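DELTA1-pyrroline-2-carboxylate reductase (Thermococcus litoralis DSM 5473, PDB 6T3E) reduces Delta1-pyrroline-2-carboxylate to L-proline using a reduced nicotinamide cofactor such as NADH, a step linked to L-hydroxyproline metabolism. Local coordinates at residues B[262-273]-B[314-323]; B[249-260]-B[275-286]. All blocks are in the same frame, centred on the assembly; numbering follows the deposited sequence.

Contact 1. Residues B[262-273]-B[314-323]; sequences KSKLVVDSKEGV and EITLFKSVGL. With NAI (1,4-dihydronicotinamide adenine dinucleotide), chain F; PRO (proline), chain E.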
loop_
_atom_site.group_PDB
_atom_site.type_symbol
_atom_site.label_atom_id
_atom_site.label_comp_id
_atom_site.label_asym_id
_atom_site.label_seq_id
_atom_site.Cartn_x
_atom_site.Cartn_y
_atom_site.Cartn_z
ATOM N N LYS B 262 -22.145 8.902 25.930
ATOM C CA LYS B 262 -22.012 8.892 27.380
ATOM C C LYS B 262 -20.560 8.977 27.849
ATOM O O LYS B 262 -20.321 9.313 29.014
ATOM C CB LYS B 262 -22.671 7.629 27.933
ATOM C CG LYS B 262 -22.784 7.561 29.426
ATOM C CD LYS B 262 -22.972 6.120 29.884
ATOM C CE LYS B 262 -24.404 5.654 29.704
ATOM N NZ LYS B 262 -25.165 5.733 30.993
ATOM N N SER B 263 -19.590 8.721 26.976
ATOM C CA SER B 263 -18.212 8.524 27.395
ATOM C C SER B 263 -17.329 9.701 27.009
ATOM O O SER B 263 -17.662 10.511 26.138
ATOM C CB SER B 263 -17.620 7.249 26.786
ATOM O OG SER B 263 -18.145 6.083 27.387
ATOM N N LYS B 264 -16.184 9.766 27.687
ATOM C CA LYS B 264 -15.083 10.642 27.309
ATOM C C LYS B 264 -14.296 9.927 26.219
ATOM O O LYS B 264 -13.615 8.932 26.491
ATOM C CB LYS B 264 -14.209 10.950 28.525
ATOM C CG LYS B 264 -13.330 12.183 28.378
ATOM C CD LYS B 264 -12.120 12.106 29.286
ATOM C CE LYS B 264 -11.879 13.415 29.996
ATOM N NZ LYS B 264 -10.722 13.321 30.918
ATOM N N LEU B 265 -14.391 10.435 24.990
ATOM C CA LEU B 265 -13.978 9.698 23.801
ATOM C C LEU B 265 -12.525 9.999 23.435
ATOM O O LEU B 265 -12.165 11.154 23.179
ATOM C CB LEU B 265 -14.916 10.033 22.642
ATOM C CG LEU B 265 -14.649 9.375 21.290
ATOM C CD1 LEU B 265 -14.557 7.868 21.445
ATOM C CD2 LEU B 265 -15.744 9.744 20.296
ATOM N N VAL B 266 -11.701 8.956 23.376
ATOM C CA VAL B 266 -10.334 9.044 22.871
ATOM C C VAL B 266 -10.216 8.108 21.677
ATOM O O VAL B 266 -10.679 6.963 21.731
ATOM C CB VAL B 266 -9.287 8.700 23.952
ATOM C CG1 VAL B 266 -7.895 8.636 23.342
ATOM C CG2 VAL B 266 -9.322 9.726 25.079
ATOM N N VAL B 267 -9.597 8.595 20.603
ATOM C CA VAL B 267 -9.465 7.847 19.361
ATOM C C VAL B 267 -7.989 7.608 19.086
ATOM O O VAL B 267 -7.128 8.375 19.528
ATOM C CB VAL B 267 -10.122 8.591 18.180
ATOM C CG1 VAL B 267 -11.602 8.839 18.468
ATOM C CG2 VAL B 267 -9.396 9.888 17.905
ATOM N N ASP B 268 -7.692 6.522 18.364
ATOM C CA ASP B 268 -6.306 6.279 17.971
ATOM C C ASP B 268 -5.823 7.360 17.015
ATOM O O ASP B 268 -4.730 7.904 17.178
ATOM C CB ASP B 268 -6.157 4.876 17.357
ATOM C CG ASP B 268 -7.101 4.624 16.205
ATOM O OD1 ASP B 268 -6.630 4.484 15.056
ATOM O OD2 ASP B 268 -8.325 4.569 16.445
ATOM N N SER B 269 -6.658 7.739 16.061
ATOM C CA SER B 269 -6.352 8.865 15.201
ATOM C C SER B 269 -7.675 9.427 14.704
ATOM O O SER B 269 -8.609 8.664 14.416
ATOM C CB SER B 269 -5.426 8.461 14.043
ATOM O OG SER B 269 -6.129 8.216 12.836
ATOM N N LYS B 270 -7.768 10.764 14.689
ATOM C CA LYS B 270 -8.986 11.417 14.223
ATOM C C LYS B 270 -9.213 11.131 12.746
ATOM O O LYS B 270 -10.331 10.800 12.328
ATOM C CB LYS B 270 -8.903 12.922 14.467
ATOM C CG LYS B 270 -9.816 13.417 15.558
ATOM C CD LYS B 270 -9.754 14.947 15.722
ATOM C CE LYS B 270 -8.573 15.402 16.596
ATOM N NZ LYS B 270 -8.576 16.874 16.903
ATOM N N GLU B 271 -8.142 11.189 11.954
ATOM C CA GLU B 271 -8.272 10.962 10.524
ATOM C C GLU B 271 -8.782 9.558 10.246
ATOM O O GLU B 271 -9.642 9.364 9.381
ATOM C CB GLU B 271 -6.926 11.198 9.843
ATOM C CG GLU B 271 -7.019 11.485 8.365
ATOM C CD GLU B 271 -5.660 11.709 7.738
ATOM O OE1 GLU B 271 -5.576 12.453 6.739
ATOM O OE2 GLU B 271 -4.675 11.127 8.244
ATOM N N GLY B 272 -8.290 8.571 10.998
ATOM C CA GLY B 272 -8.714 7.202 10.768
ATOM C C GLY B 272 -10.117 6.923 11.279
ATOM O O GLY B 272 -10.967 6.412 10.543
ATOM N N VAL B 273 -10.391 7.274 12.536
ATOM C CA VAL B 273 -11.676 6.902 13.122
ATOM C C VAL B 273 -12.816 7.589 12.378
ATOM O O VAL B 273 -13.781 6.941 11.958
ATOM C CB VAL B 273 -11.707 7.232 14.627
ATOM C CG1 VAL B 273 -13.125 7.499 15.067
ATOM C CG2 VAL B 273 -11.110 6.099 15.460
ATOM N N GLU B 314 -16.257 9.484 35.667
ATOM C CA GLU B 314 -16.380 9.526 34.216
ATOM C C GLU B 314 -16.276 8.124 33.618
ATOM O O GLU B 314 -15.671 7.216 34.197
ATOM C CB GLU B 314 -15.334 10.463 33.593
ATOM C CG GLU B 314 -13.957 10.482 34.246
ATOM C CD GLU B 314 -13.080 11.635 33.748
ATOM O OE1 GLU B 314 -11.835 11.500 33.764
ATOM O OE2 GLU B 314 -13.637 12.678 33.337
ATOM N N ILE B 315 -16.922 7.938 32.472
ATOM C CA ILE B 315 -16.796 6.715 31.688
ATOM C C ILE B 315 -15.903 7.017 30.495
ATOM O O ILE B 315 -16.206 7.916 29.700
ATOM C CB ILE B 315 -18.162 6.185 31.234
ATOM C CG1 ILE B 315 -19.049 5.907 32.444
ATOM C CG2 ILE B 315 -17.979 4.926 30.409
ATOM C CD1 ILE B 315 -20.282 5.147 32.123
ATOM N N THR B 316 -14.799 6.280 30.376
ATOM C CA THR B 316 -13.805 6.512 29.336
ATOM C C THR B 316 -13.895 5.438 28.267
ATOM O O THR B 316 -13.978 4.247 28.578
ATOM C CB THR B 316 -12.383 6.521 29.914
ATOM O OG1 THR B 316 -12.274 5.527 30.943
ATOM C CG2 THR B 316 -12.042 7.890 30.486
ATOM N N LEU B 317 -13.816 5.866 27.007
ATOM C CA LEU B 317 -13.905 4.971 25.859
ATOM C C LEU B 317 -12.758 5.259 24.906
ATOM O O LEU B 317 -12.655 6.369 24.373
ATOM C CB LEU B 317 -15.246 5.130 25.135
ATOM C CG LEU B 317 -15.245 4.739 23.657
ATOM C CD1 LEU B 317 -15.067 3.244 23.506
ATOM C CD2 LEU B 317 -16.525 5.210 22.993
ATOM N N PHE B 318 -11.917 4.249 24.674
ATOM C CA PHE B 318 -10.845 4.320 23.686
ATOM C C PHE B 318 -11.302 3.568 22.443
ATOM O O PHE B 318 -11.491 2.347 22.483
ATOM C CB PHE B 318 -9.542 3.735 24.232
ATOM C CG PHE B 318 -8.462 3.576 23.188
ATOM C CD1 PHE B 318 -8.048 4.662 22.434
ATOM C CD2 PHE B 318 -7.858 2.344 22.971
ATOM C CE1 PHE B 318 -7.059 4.523 21.476
ATOM C CE2 PHE B 318 -6.871 2.194 22.021
ATOM C CZ PHE B 318 -6.470 3.287 21.268
ATOM N N LYS B 319 -11.477 4.297 21.345
ATOM C CA LYS B 319 -11.913 3.718 20.085
ATOM C C LYS B 319 -10.705 3.534 19.185
ATOM O O LYS B 319 -10.015 4.506 18.867
ATOM C CB LYS B 319 -12.948 4.604 19.399
ATOM C CG LYS B 319 -13.491 3.964 18.143
ATOM C CD LYS B 319 -14.199 2.665 18.479
ATOM C CE LYS B 319 -13.793 1.534 17.561
ATOM N NZ LYS B 319 -14.750 0.390 17.729
ATOM N N SER B 320 -10.453 2.299 18.771
ATOM C CA SER B 320 -9.274 1.975 17.986
ATOM C C SER B 320 -9.684 1.282 16.701
ATOM O O SER B 320 -10.488 0.349 16.730
ATOM C CB SER B 320 -8.307 1.096 18.771
ATOM O OG SER B 320 -7.481 0.403 17.867
ATOM N N VAL B 321 -9.151 1.765 15.581
ATOM C CA VAL B 321 -9.322 1.129 14.279
ATOM C C VAL B 321 -8.011 0.652 13.681
ATOM O O VAL B 321 -8.041 -0.055 12.661
ATOM C CB VAL B 321 -10.032 2.065 13.284
ATOM C CG1 VAL B 321 -11.509 2.241 13.687
ATOM C CG2 VAL B 321 -9.308 3.386 13.215
ATOM N N GLY B 322 -6.874 1.071 14.220
ATOM C CA GLY B 322 -5.562 0.678 13.732
ATOM C C GLY B 322 -4.865 1.836 13.040
ATOM O O GLY B 322 -5.472 2.584 12.262
ATOM N N LEU B 323 -3.584 1.998 13.331
ATOM C CA LEU B 323 -2.769 3.030 12.705
ATOM C C LEU B 323 -1.440 2.415 12.276
ATOM O O LEU B 323 -0.855 1.608 13.006
ATOM C CB LEU B 323 -2.549 4.218 13.652
ATOM C CG LEU B 323 -2.076 5.519 12.993
ATOM C CD1 LEU B 323 -3.042 6.015 11.926
ATOM C CD2 LEU B 323 -1.828 6.584 14.052
HETATM P PA NAI F . -12.278 -13.092 15.099
HETATM O O1A NAI F . -13.247 -13.548 14.038
HETATM O O2A NAI F . -11.165 -14.109 15.253
HETATM O O5B NAI F . -13.016 -12.785 16.538
HETATM C C5B NAI F . -14.233 -12.057 16.429
HETATM C C4B NAI F . -15.194 -12.489 17.623
HETATM O O4B NAI F . -16.229 -11.718 17.669
HETATM C C3B NAI F . -15.731 -13.913 17.351
HETATM O O3B NAI F . -15.379 -14.716 18.384
HETATM C C2B NAI F . -17.257 -13.715 17.237
HETATM O O2B NAI F . -17.995 -14.952 17.698
HETATM C C1B NAI F . -17.471 -12.696 18.021
HETATM N N9A NAI F . -18.716 -12.035 17.738
HETATM C C8A NAI F . -19.075 -11.650 16.511
HETATM N N7A NAI F . -20.270 -11.078 16.604
HETATM C C5A NAI F . -20.651 -11.105 17.892
HETATM C C6A NAI F . -21.791 -10.643 18.504
HETATM N N6A NAI F . -22.976 -9.980 17.994
HETATM N N1A NAI F . -21.950 -10.786 19.818
HETATM C C2A NAI F . -20.969 -11.377 20.543
HETATM N N3A NAI F . -19.842 -11.829 19.939
HETATM C C4A NAI F . -19.696 -11.690 18.597
HETATM O O3 NAI F . -11.674 -11.637 14.560
HETATM P PN NAI F . -10.602 -10.710 15.436
HETATM O O1N NAI F . -9.257 -10.942 14.775
HETATM O O2N NAI F . -10.616 -11.083 16.892
HETATM O O5D NAI F . -11.025 -9.148 15.300
HETATM C C5D NAI F . -11.961 -8.663 16.190
HETATM C C4D NAI F . -12.379 -7.242 15.729
HETATM O O4D NAI F . -11.388 -6.380 15.847
HETATM C C3D NAI F . -12.740 -7.263 14.237
HETATM O O3D NAI F . -13.849 -6.466 14.033
HETATM C C2D NAI F . -11.536 -6.620 13.534
HETATM O O2D NAI F . -12.002 -6.047 12.195
HETATM C C1D NAI F . -11.164 -5.710 14.396
HETATM N N1N NAI F . -9.733 -5.399 14.240
HETATM C C2N NAI F . -9.251 -4.034 14.340
HETATM C C3N NAI F . -7.752 -3.765 14.654
HETATM C C7N NAI F . -7.450 -2.431 15.390
HETATM O O7N NAI F . -8.363 -1.764 15.709
HETATM N N7N NAI F . -6.055 -2.026 15.674
HETATM C C4N NAI F . -6.789 -4.919 14.847
HETATM C C5N NAI F . -7.267 -6.229 14.205
HETATM C C6N NAI F . -8.772 -6.455 13.982
HETATM N N PRO E . -8.270 -3.244 10.935
HETATM C CA PRO E . -7.153 -4.082 11.384
HETATM C C PRO E . -5.783 -3.416 11.292
HETATM O O PRO E . -5.643 -2.186 11.231
HETATM C CB PRO E . -7.229 -5.276 10.434
HETATM C CG PRO E . -8.693 -5.425 10.152
HETATM C CD PRO E . -9.307 -4.037 10.248
HETATM O OXT PRO E . -4.768 -4.114 11.274
#

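Contact 2. Residues B[249-260]-B[275-286]; sequences GRDARELDSETV and NESGDIIIPMKE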
loop_
_atom_site.group_PDB
_atom_site.type_symbol
_atom_site.label_atom_id
_atom_site.label_comp_id
_atom_site.label_asym_id
_atom_site.label_seq_id
_atom_site.Cartn_x
_atom_site.Cartn_y
_atom_site.Cartn_z
ATOM N N GLY B 249 -16.114 -1.932 8.548
ATOM C CA GLY B 249 -16.494 -0.911 7.592
ATOM C C GLY B 249 -17.093 0.309 8.270
ATOM O O GLY B 249 -17.238 0.382 9.493
ATOM N N ARG B 250 -17.421 1.291 7.437
ATOM C CA ARG B 250 -18.039 2.504 7.945
ATOM C C ARG B 250 -19.535 2.355 8.213
ATOM O O ARG B 250 -20.130 3.258 8.810
ATOM C CB ARG B 250 -17.832 3.641 6.954
ATOM C CG ARG B 250 -16.467 3.704 6.338
ATOM C CD ARG B 250 -16.487 4.652 5.141
ATOM N NE ARG B 250 -17.579 5.626 5.222
ATOM C CZ ARG B 250 -17.476 6.871 5.692
ATOM N NH1 ARG B 250 -16.309 7.333 6.142
ATOM N NH2 ARG B 250 -18.554 7.659 5.711
ATOM N N ASP B 251 -20.164 1.257 7.796
ATOM C CA ASP B 251 -21.578 1.051 8.088
ATOM C C ASP B 251 -21.815 0.238 9.343
ATOM O O ASP B 251 -22.973 0.074 9.742
ATOM C CB ASP B 251 -22.287 0.335 6.940
ATOM C CG ASP B 251 -22.132 1.048 5.632
ATOM O OD1 ASP B 251 -22.118 0.352 4.593
ATOM O OD2 ASP B 251 -22.019 2.296 5.642
ATOM N N ALA B 252 -20.766 -0.309 9.946
ATOM C CA ALA B 252 -20.905 -1.252 11.040
ATOM C C ALA B 252 -20.430 -0.648 12.353
ATOM O O ALA B 252 -19.553 0.221 12.378
ATOM C CB ALA B 252 -20.121 -2.537 10.749
ATOM N N ARG B 253 -21.006 -1.143 13.447
ATOM C CA ARG B 253 -20.624 -0.712 14.782
ATOM C C ARG B 253 -21.030 -1.783 15.777
ATOM O O ARG B 253 -21.942 -2.568 15.516
ATOM C CB ARG B 253 -21.259 0.626 15.153
ATOM C CG ARG B 253 -22.752 0.624 15.106
ATOM C CD ARG B 253 -23.283 1.880 15.723
ATOM N NE ARG B 253 -24.729 1.950 15.604
ATOM C CZ ARG B 253 -25.464 2.921 16.129
ATOM N NH1 ARG B 253 -24.877 3.900 16.809
ATOM N NH2 ARG B 253 -26.781 2.910 15.978
ATOM N N GLU B 254 -20.324 -1.804 16.915
ATOM C CA GLU B 254 -20.594 -2.710 18.026
ATOM C C GLU B 254 -21.033 -1.967 19.284
ATOM O O GLU B 254 -21.401 -2.610 20.271
ATOM C CB GLU B 254 -19.354 -3.583 18.331
ATOM C CG GLU B 254 -18.085 -2.815 18.810
ATOM C CD GLU B 254 -16.744 -3.596 18.657
ATOM O OE1 GLU B 254 -16.729 -4.843 18.681
ATOM O OE2 GLU B 254 -15.685 -2.946 18.510
ATOM N N LEU B 255 -21.017 -0.636 19.272
ATOM C CA LEU B 255 -21.466 0.183 20.391
ATOM C C LEU B 255 -22.662 1.005 19.946
ATOM O O LEU B 255 -22.621 1.640 18.888
ATOM C CB LEU B 255 -20.352 1.110 20.876
ATOM C CG LEU B 255 -18.946 0.531 20.741
ATOM C CD1 LEU B 255 -17.889 1.605 20.996
ATOM C CD2 LEU B 255 -18.797 -0.622 21.708
ATOM N N ASP B 256 -23.712 1.026 20.757
ATOM C CA ASP B 256 -24.843 1.872 20.408
ATOM C C ASP B 256 -24.481 3.348 20.603
ATOM O O ASP B 256 -23.437 3.702 21.159
ATOM C CB ASP B 256 -26.086 1.482 21.213
ATOM C CG ASP B 256 -25.979 1.823 22.687
ATOM O OD1 ASP B 256 -24.850 2.024 23.187
ATOM O OD2 ASP B 256 -27.038 1.872 23.356
ATOM N N SER B 257 -25.348 4.218 20.088
ATOM C CA SER B 257 -25.068 5.648 20.150
ATOM C C SER B 257 -24.965 6.135 21.589
ATOM O O SER B 257 -24.200 7.064 21.878
ATOM C CB SER B 257 -26.149 6.413 19.392
ATOM O OG SER B 257 -26.232 5.961 18.052
ATOM N N GLU B 258 -25.692 5.500 22.509
ATOM C CA GLU B 258 -25.641 5.921 23.906
ATOM C C GLU B 258 -24.253 5.709 24.504
ATOM O O GLU B 258 -23.776 6.542 25.287
ATOM C CB GLU B 258 -26.697 5.169 24.717
ATOM C CG GLU B 258 -26.666 5.450 26.214
ATOM C CD GLU B 258 -26.964 6.898 26.538
ATOM O OE1 GLU B 258 -27.514 7.603 25.665
ATOM O OE2 GLU B 258 -26.659 7.333 27.671
ATOM N N THR B 259 -23.592 4.601 24.148
ATOM C CA THR B 259 -22.260 4.321 24.674
ATOM C C THR B 259 -21.258 5.407 24.283
ATOM O O THR B 259 -20.492 5.891 25.128
ATOM C CB THR B 259 -21.790 2.952 24.171
ATOM O OG1 THR B 259 -22.670 1.931 24.660
ATOM C CG2 THR B 259 -20.365 2.669 24.635
ATOM N N VAL B 260 -21.275 5.827 23.015
ATOM C CA VAL B 260 -20.325 6.833 22.553
ATOM C C VAL B 260 -20.617 8.183 23.198
ATOM O O VAL B 260 -19.716 8.830 23.746
ATOM C CB VAL B 260 -20.336 6.922 21.014
ATOM C CG1 VAL B 260 -19.221 7.829 20.528
ATOM C CG2 VAL B 260 -20.195 5.537 20.399
ATOM N N ASN B 275 -13.038 8.591 9.404
ATOM C CA ASN B 275 -13.207 8.106 8.043
ATOM C C ASN B 275 -13.600 6.635 7.961
ATOM O O ASN B 275 -14.030 6.189 6.891
ATOM C CB ASN B 275 -11.920 8.311 7.237
ATOM C CG ASN B 275 -11.775 9.727 6.711
ATOM O OD1 ASN B 275 -12.262 10.061 5.626
ATOM N ND2 ASN B 275 -11.095 10.570 7.480
ATOM N N GLU B 276 -13.392 5.852 9.023
ATOM C CA GLU B 276 -13.519 4.403 8.889
ATOM C C GLU B 276 -14.469 3.767 9.895
ATOM O O GLU B 276 -15.038 2.710 9.612
ATOM C CB GLU B 276 -12.144 3.730 9.016
ATOM C CG GLU B 276 -11.066 4.237 8.055
ATOM C CD GLU B 276 -9.654 3.814 8.481
ATOM O OE1 GLU B 276 -9.474 3.449 9.667
ATOM O OE2 GLU B 276 -8.723 3.845 7.636
ATOM N N SER B 277 -14.669 4.389 11.059
ATOM C CA SER B 277 -15.344 3.732 12.176
ATOM C C SER B 277 -16.822 4.096 12.210
ATOM O O SER B 277 -17.183 5.225 12.562
ATOM C CB SER B 277 -14.695 4.095 13.505
ATOM O OG SER B 277 -15.389 3.437 14.552
ATOM N N GLY B 278 -17.681 3.119 11.910
ATOM C CA GLY B 278 -19.104 3.338 12.069
ATOM C C GLY B 278 -19.520 3.569 13.502
ATOM O O GLY B 278 -20.537 4.233 13.741
ATOM N N ASP B 279 -18.731 3.068 14.462
ATOM C CA ASP B 279 -19.006 3.316 15.876
ATOM C C ASP B 279 -19.075 4.807 16.184
ATOM O O ASP B 279 -19.736 5.216 17.145
ATOM C CB ASP B 279 -17.941 2.640 16.744
ATOM C CG ASP B 279 -18.247 1.167 17.022
ATOM O OD1 ASP B 279 -19.305 0.898 17.640
ATOM O OD2 ASP B 279 -17.432 0.284 16.630
ATOM N N ILE B 280 -18.400 5.630 15.392
ATOM C CA ILE B 280 -18.393 7.070 15.579
ATOM C C ILE B 280 -19.176 7.784 14.479
ATOM O O ILE B 280 -19.930 8.716 14.764
ATOM C CB ILE B 280 -16.937 7.587 15.659
ATOM C CG1 ILE B 280 -16.142 6.791 16.707
ATOM C CG2 ILE B 280 -16.893 9.074 15.965
ATOM C CD1 ILE B 280 -16.735 6.822 18.104
ATOM N N ILE B 281 -19.052 7.330 13.226
ATOM C CA ILE B 281 -19.681 8.020 12.102
ATOM C C ILE B 281 -21.200 7.988 12.227
ATOM O O ILE B 281 -21.883 8.990 11.971
ATOM C CB ILE B 281 -19.216 7.408 10.771
ATOM C CG1 ILE B 281 -17.729 7.652 10.551
ATOM C CG2 ILE B 281 -20.002 7.988 9.612
ATOM C CD1 ILE B 281 -17.111 6.677 9.557
ATOM N N ILE B 282 -21.755 6.844 12.615
ATOM C CA ILE B 282 -23.205 6.695 12.700
ATOM C C ILE B 282 -23.777 7.610 13.783
ATOM O O ILE B 282 -24.737 8.342 13.500
ATOM C CB ILE B 282 -23.607 5.223 12.927
ATOM C CG1 ILE B 282 -23.395 4.396 11.652
ATOM C CG2 ILE B 282 -25.054 5.125 13.387
ATOM C CD1 ILE B 282 -23.471 2.907 11.864
ATOM N N PRO B 283 -23.250 7.629 15.017
ATOM C CA PRO B 283 -23.818 8.555 16.012
ATOM C C PRO B 283 -23.711 10.013 15.614
ATOM O O PRO B 283 -24.576 10.817 15.989
ATOM C CB PRO B 283 -23.004 8.256 17.279
ATOM C CG PRO B 283 -22.492 6.882 17.088
ATOM C CD PRO B 283 -22.203 6.784 15.622
ATOM N N MET B 284 -22.682 10.384 14.857
ATOM C CA MET B 284 -22.592 11.763 14.400
ATOM C C MET B 284 -23.574 12.059 13.280
ATOM O O MET B 284 -24.078 13.183 13.187
ATOM C CB MET B 284 -21.168 12.075 13.962
ATOM C CG MET B 284 -20.258 12.363 15.132
ATOM S SD MET B 284 -18.545 12.071 14.696
ATOM C CE MET B 284 -18.464 12.732 13.042
ATOM N N LYS B 285 -23.867 11.069 12.439
ATOM C CA LYS B 285 -24.914 11.242 11.437
ATOM C C LYS B 285 -26.275 11.430 12.095
ATOM O O LYS B 285 -27.112 12.191 11.595
ATOM C CB LYS B 285 -24.935 10.050 10.480
ATOM C CG LYS B 285 -23.992 10.168 9.296
ATOM C CD LYS B 285 -24.040 8.908 8.452
ATOM C CE LYS B 285 -23.269 9.072 7.150
ATOM N NZ LYS B 285 -23.386 7.872 6.258
ATOM N N GLU B 286 -26.523 10.718 13.202
ATOM C CA GLU B 286 -27.779 10.870 13.930
ATOM C C GLU B 286 -27.919 12.263 14.535
ATOM O O GLU B 286 -29.043 12.751 14.718
ATOM C CB GLU B 286 -27.875 9.819 15.041
ATOM C CG GLU B 286 -27.929 8.366 14.586
ATOM C CD GLU B 286 -27.990 7.381 15.759
ATOM O OE1 GLU B 286 -28.657 6.325 15.639
ATOM O OE2 GLU B 286 -27.365 7.661 16.806
#

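Contact 1. Residues B[262-273]-B[314-323]
Strands 264-267 and 316-319 run parallel, their axes 22° apart and 4.7 Å at closest approach, and are laced by a ladder that starts with Lys264 N to Ile315 O at 2.7 Å and carries on through Leu317 N to Lys264 O, Val266 N to Leu317 O and Lys319 N to Val266 O. Leu265 and Leu317 share one face and point the same way side by side, with CD1 of Leu265 3.7 Å from CD2 of Leu317. On the other face Val266 meets the Phe318 ring, CG1 lying 4.1 Å from CD1 of the phenylalanine, while helix 128-146 packs against both. These are inner neighbours in the eight-stranded parallel sheet of the Rossmann-type nucleotide-binding domain, as in the ornithine cyclodeaminase/mu-crystallin family, and the loop that follows strand 316-319 reaches the bound NADH and proline. Just beyond the strands, Asp268 prolongs the pairing: its N donates to Lys319 O, and its OD2 accepts from Val321 N at 3.0 Å, from above the carboxylate plane. With CG set between the backbone N and the carbonyl carbon (chi1 55°), the carboxylate is swung across to the 320-322 loop, where OD1 also rests 3.4 Å from CG2 of Val321. One residue back along that loop, Ser320 OG donates to the carboxamide oxygen O7N of the NADH at 3.2 Å. Val321 O accepts from Arg63, which also holds the bound proline, and CA of Gly322 lies 3.4 Å from N7N of the cofactor.

Contact 2. Residues B[249-260]-B[275-286]
Asp279 OD1 is gripped by two consecutive backbone amides of the loop 249-256: Leu255 N at 2.8 Å, nearly in line with the C-O bond, and Glu254 N at 3.0 Å on the syn side but tilted out of the carboxylate plane. The other oxygen, OD2, forms a salt bridge with Lys319, which probably eases the closeness of the Glu254 carboxylate, itself hydrogen-bonded through OE2 to Ser244. Arg253, extended from CG to NE, lays its guanidinium over Ile282, whose CG2 sits 3.5 Å from CZ and above the centre of the group. In its plane, NH1 donates to Ser257 OG at 2.8 Å, which helps to fix the rotation of the guanidinium, whereas the salt bridge from NH2 to Glu286 is long. A leucine in place of Arg253 would probably leave Ser257 OG without this donor and Glu286 without its distant cationic partner. Nearer the start of the segment, Arg250 NH1 bonds to Asn275 O at 2.7 Å, coming from above the carbonyl plane, with CD1 of Ile281 over one guanidinium face. Val260, in the first turn of helix 257-262, packs on Ile280, and helix 278-286 lies between this segment and the sheet face that carries Leu317 and Lys319.

Overall arrangement
The centres of contacts 1 and 2 lie about 11 Å apart, on the same side of the chain's centre. Their segments alternate along the sequence: 249-260, 262-273, 275-286, then 314-323. Helix 257-262 leads straight into strand 264-267, and helix 270-276 serves both contacts. Lys319, in a strand of contact 1, joins them directly, its NZ 2.9 Å from Asp279 OD2 and also paired, more weakly, with Glu254 OE2; Val273 packs on Ile280 beside it. The pair thus illustrates how a parallel sheet and the helices and loops laid against one face are tied together close to bound ligands: contact 1 touches NADH and proline, while contact 2 approaches them through Glu254 and Glu276.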